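Local atomic coordinates of gamma-glutamyltranspeptidase (Streptomyces lincolnensis, PDB entry 6J3A), a protein that probably cleaves gamma-glutamyl amide bonds, transferring the glutamyl group or releasing it by hydrolysis, as an Ntn-hydrolase of the gamma-glutamyltranspeptidase family. Residues Q461-E466 and N471-G476. Residues are numbered along the deposited sequence; the frame is centred on the assembly and turned at random.
Sequences QMTWLE and NSLTPG
Trp-464 sits between two backbone bonds: its N-H reaches the O of Asn-471, N to O 2.9 Å, and its O accepts a hydrogen bond from the N-H of Leu-473, again 2.9 Å from N to O. Bonding one residue to both neighbours of Ser-472 is the pattern of a parallel bridge, here an isolated one within a loop. The Trp-464 O also takes a weak bond from the N-H of Glu-466, which closes the inverse gamma turn centred on Leu-465. Asn-471, with CG anti to its own N (chi1 -165°), lays its amide across Thr-463, and ND2 donates to Met-462 O at 2.7 Å, somewhat bent (133° at the hydrogen). That carbonyl receives a weak second bond from Arg-550, while Asn-471 OD1 accepts one from the N-H of Arg-480. A leucine in place of Asn-471 would probably deprive Met-462 O of its main donor and leave the Arg-480 N-H without its acceptor. Farther along, Ser-472 OG gives a short bond, 2.5 Å, to Glu-466 O. Ser-472 OG also accepts a bond from the N-H of Leu-469, tying down the intervening turn, and Thr-463 OG1 bonds Leu-460 O and merely packs on Leu-473 CB, 3.6 Å away. Beside it, Leu-465 and Leu-473 run the same way, their CD2 atoms 3.7 Å apart. Both leucines rest on Tyr-90 of helix 87-92, while Trp-464 NE1 bonds Glu-317 of helix 299-319; the looped-back chain thus packs between these helices in the connection from strand 454-455 to strand 486-490.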
ATOM      1  N   GLN A 461       3.995  -3.376 -35.120  1.00 26.07           N
ATOM      2  CA  GLN A 461       2.895  -4.323 -35.287  1.00 27.61           C
ATOM      3  C   GLN A 461       1.520  -3.687 -35.407  1.00 28.29           C
ATOM      4  O   GLN A 461       0.604  -4.303 -35.938  1.00 28.92           O
ATOM      5  CB  GLN A 461       2.902  -5.376 -34.177  1.00 27.56           C
ATOM      6  CG  GLN A 461       2.236  -4.986 -32.875  1.00 28.14           C
ATOM      7  CD  GLN A 461       2.279  -6.124 -31.887  1.00 28.37           C
ATOM      8  OE1 GLN A 461       1.438  -7.029 -31.927  1.00 29.57           O
ATOM      9  NE2 GLN A 461       3.271  -6.104 -31.004  1.00 27.51           N
ATOM     10  N   MET A 462       1.388  -2.464 -34.900  1.00 29.83           N
ATOM     11  CA  MET A 462       0.125  -1.743 -34.885  1.00 30.77           C
ATOM     12  C   MET A 462      -0.186  -0.951 -36.157  1.00 31.55           C
ATOM     13  O   MET A 462      -1.320  -0.506 -36.339  1.00 32.92           O
ATOM     14  CB  MET A 462       0.111  -0.820 -33.669  1.00 31.32           C
ATOM     15  CG  MET A 462       0.454  -1.550 -32.373  1.00 31.22           C
ATOM     16  SD  MET A 462      -0.110  -0.702 -30.894  1.00 30.09           S
ATOM     17  CE  MET A 462       0.063  -2.026 -29.718  1.00 30.47           C
ATOM     18  N   THR A 463       0.798  -0.798 -37.037  1.00 31.65           N
ATOM     19  CA  THR A 463       0.588  -0.181 -38.346  1.00 30.41           C
ATOM     20  C   THR A 463      -0.085  -1.165 -39.292  1.00 30.63           C
ATOM     21  O   THR A 463      -0.273  -2.339 -38.969  1.00 29.19           O
ATOM     22  CB  THR A 463       1.918   0.220 -38.989  1.00 30.22           C
ATOM     23  OG1 THR A 463       2.724  -0.949 -39.160  1.00 29.37           O
ATOM     24  CG2 THR A 463       2.657   1.223 -38.133  1.00 30.60           C
ATOM     25  N   TRP A 464      -0.431  -0.669 -40.473  1.00 31.56           N
ATOM     26  CA  TRP A 464      -0.997  -1.493 -41.531  1.00 32.26           C
ATOM     27  C   TRP A 464      -0.074  -1.614 -42.736  1.00 33.26           C
ATOM     28  O   TRP A 464       0.525  -0.621 -43.168  1.00 31.94           O
ATOM     29  CB  TRP A 464      -2.305  -0.885 -41.995  1.00 32.07           C
ATOM     30  CG  TRP A 464      -3.400  -0.934 -40.992  1.00 30.75           C
ATOM     31  CD1 TRP A 464      -4.043   0.131 -40.438  1.00 29.71           C
ATOM     32  CD2 TRP A 464      -4.006  -2.109 -40.440  1.00 30.03           C
ATOM     33  NE1 TRP A 464      -5.020  -0.303 -39.578  1.00 30.14           N
ATOM     34  CE2 TRP A 464      -5.023  -1.674 -39.556  1.00 29.40           C
ATOM     35  CE3 TRP A 464      -3.799  -3.486 -40.615  1.00 29.43           C
ATOM     36  CZ2 TRP A 464      -5.834  -2.569 -38.837  1.00 28.01           C
ATOM     37  CZ3 TRP A 464      -4.614  -4.379 -39.899  1.00 29.03           C
ATOM     38  CH2 TRP A 464      -5.615  -3.908 -39.018  1.00 28.33           C
ATOM     39  N   LEU A 465       0.010  -2.832 -43.277  1.00 34.31           N
ATOM     40  CA  LEU A 465       0.704  -3.093 -44.538  1.00 36.06           C
ATOM     41  C   LEU A 465      -0.228  -2.821 -45.725  1.00 38.26           C
ATOM     42  O   LEU A 465      -0.726  -3.736 -46.391  1.00 40.62           O
ATOM     43  CB  LEU A 465       1.235  -4.528 -44.565  1.00 35.34           C
ATOM     44  CG  LEU A 465       2.237  -4.896 -43.472  1.00 34.88           C
ATOM     45  CD1 LEU A 465       2.757  -6.298 -43.704  1.00 34.35           C
ATOM     46  CD2 LEU A 465       3.413  -3.927 -43.407  1.00 34.86           C
ATOM     47  N   GLU A 466      -0.437  -1.536 -45.981  1.00 39.68           N
ATOM     48  CA  GLU A 466      -1.407  -1.059 -46.961  1.00 38.71           C
ATOM     49  C   GLU A 466      -1.206   0.429 -47.057  1.00 38.85           C
ATOM     50  O   GLU A 466      -1.187   1.106 -46.033  1.00 39.41           O
ATOM     51  CB  GLU A 466      -2.830  -1.357 -46.496  1.00 38.36           C
ATOM     52  CG  GLU A 466      -3.917  -1.041 -47.503  1.00 38.50           C
ATOM     53  CD  GLU A 466      -5.279  -1.576 -47.078  1.00 39.53           C
ATOM     54  OE1 GLU A 466      -5.365  -2.324 -46.081  1.00 37.43           O
ATOM     55  OE2 GLU A 466      -6.290  -1.248 -47.730  1.00 41.71           O
ATOM     56  N   ASN A 471      -2.654   5.373 -40.577  1.00 30.17           N
ATOM     57  CA  ASN A 471      -1.755   4.422 -39.875  1.00 30.45           C
ATOM     58  C   ASN A 471      -1.071   3.374 -40.799  1.00 30.17           C
ATOM     59  O   ASN A 471      -0.799   2.243 -40.381  1.00 29.89           O
ATOM     60  CB  ASN A 471      -2.558   3.698 -38.774  1.00 30.99           C
ATOM     61  CG  ASN A 471      -1.679   2.970 -37.764  1.00 29.76           C
ATOM     62  OD1 ASN A 471      -0.575   3.411 -37.443  1.00 29.03           O
ATOM     63  ND2 ASN A 471      -2.182   1.848 -37.254  1.00 28.41           N
ATOM     64  N   SER A 472      -0.800   3.761 -42.044  1.00 30.41           N
ATOM     65  CA  SER A 472      -0.007   2.964 -42.980  1.00 30.45           C
ATOM     66  C   SER A 472       1.406   2.956 -42.460  1.00 30.70           C
ATOM     67  O   SER A 472       1.891   4.002 -42.031  1.00 30.76           O
ATOM     68  CB  SER A 472       0.015   3.607 -44.377  1.00 30.79           C
ATOM     69  OG  SER A 472      -1.208   3.427 -45.074  1.00 31.78           O
ATOM     70  N   LEU A 473       2.065   1.798 -42.501  1.00 30.98           N
ATOM     71  CA  LEU A 473       3.466   1.702 -42.105  1.00 30.98           C
ATOM     72  C   LEU A 473       4.268   2.685 -42.950  1.00 30.86           C
ATOM     73  O   LEU A 473       4.251   2.612 -44.180  1.00 31.97           O
ATOM     74  CB  LEU A 473       3.989   0.281 -42.287  1.00 31.74           C
ATOM     75  CG  LEU A 473       5.501   0.093 -42.071  1.00 32.11           C
ATOM     76  CD1 LEU A 473       5.918   0.487 -40.657  1.00 32.20           C
ATOM     77  CD2 LEU A 473       5.920  -1.335 -42.381  1.00 31.79           C
ATOM     78  N   THR A 474       4.932   3.626 -42.294  1.00 30.32           N
ATOM     79  CA  THR A 474       5.568   4.728 -43.006  1.00 31.37           C
ATOM     80  C   THR A 474       6.918   5.085 -42.379  1.00 32.20           C
ATOM     81  O   THR A 474       6.988   5.361 -41.181  1.00 33.32           O
ATOM     82  CB  THR A 474       4.655   5.978 -43.051  1.00 30.75           C
ATOM     83  OG1 THR A 474       3.363   5.621 -43.565  1.00 31.55           O
ATOM     84  CG2 THR A 474       5.245   7.050 -43.950  1.00 29.66           C
ATOM     85  N   PRO A 475       7.994   5.087 -43.188  1.00 32.62           N
ATOM     86  CA  PRO A 475       9.321   5.526 -42.714  1.00 31.73           C
ATOM     87  C   PRO A 475       9.298   6.896 -42.046  1.00 30.54           C
ATOM     88  O   PRO A 475       8.689   7.812 -42.577  1.00 30.33           O
ATOM     89  CB  PRO A 475      10.148   5.596 -43.997  1.00 31.67           C
ATOM     90  CG  PRO A 475       9.498   4.635 -44.921  1.00 32.47           C
ATOM     91  CD  PRO A 475       8.036   4.609 -44.582  1.00 32.32           C
ATOM     92  N   GLY A 476       9.930   7.009 -40.879  1.00 30.57           N
ATOM     93  CA  GLY A 476      10.023   8.276 -40.135  1.00 30.80           C
ATOM     94  C   GLY A 476       8.757   8.691 -39.393  1.00 31.00           C
ATOM     95  O   GLY A 476       8.650   9.824 -38.924  1.00 29.43           O
TER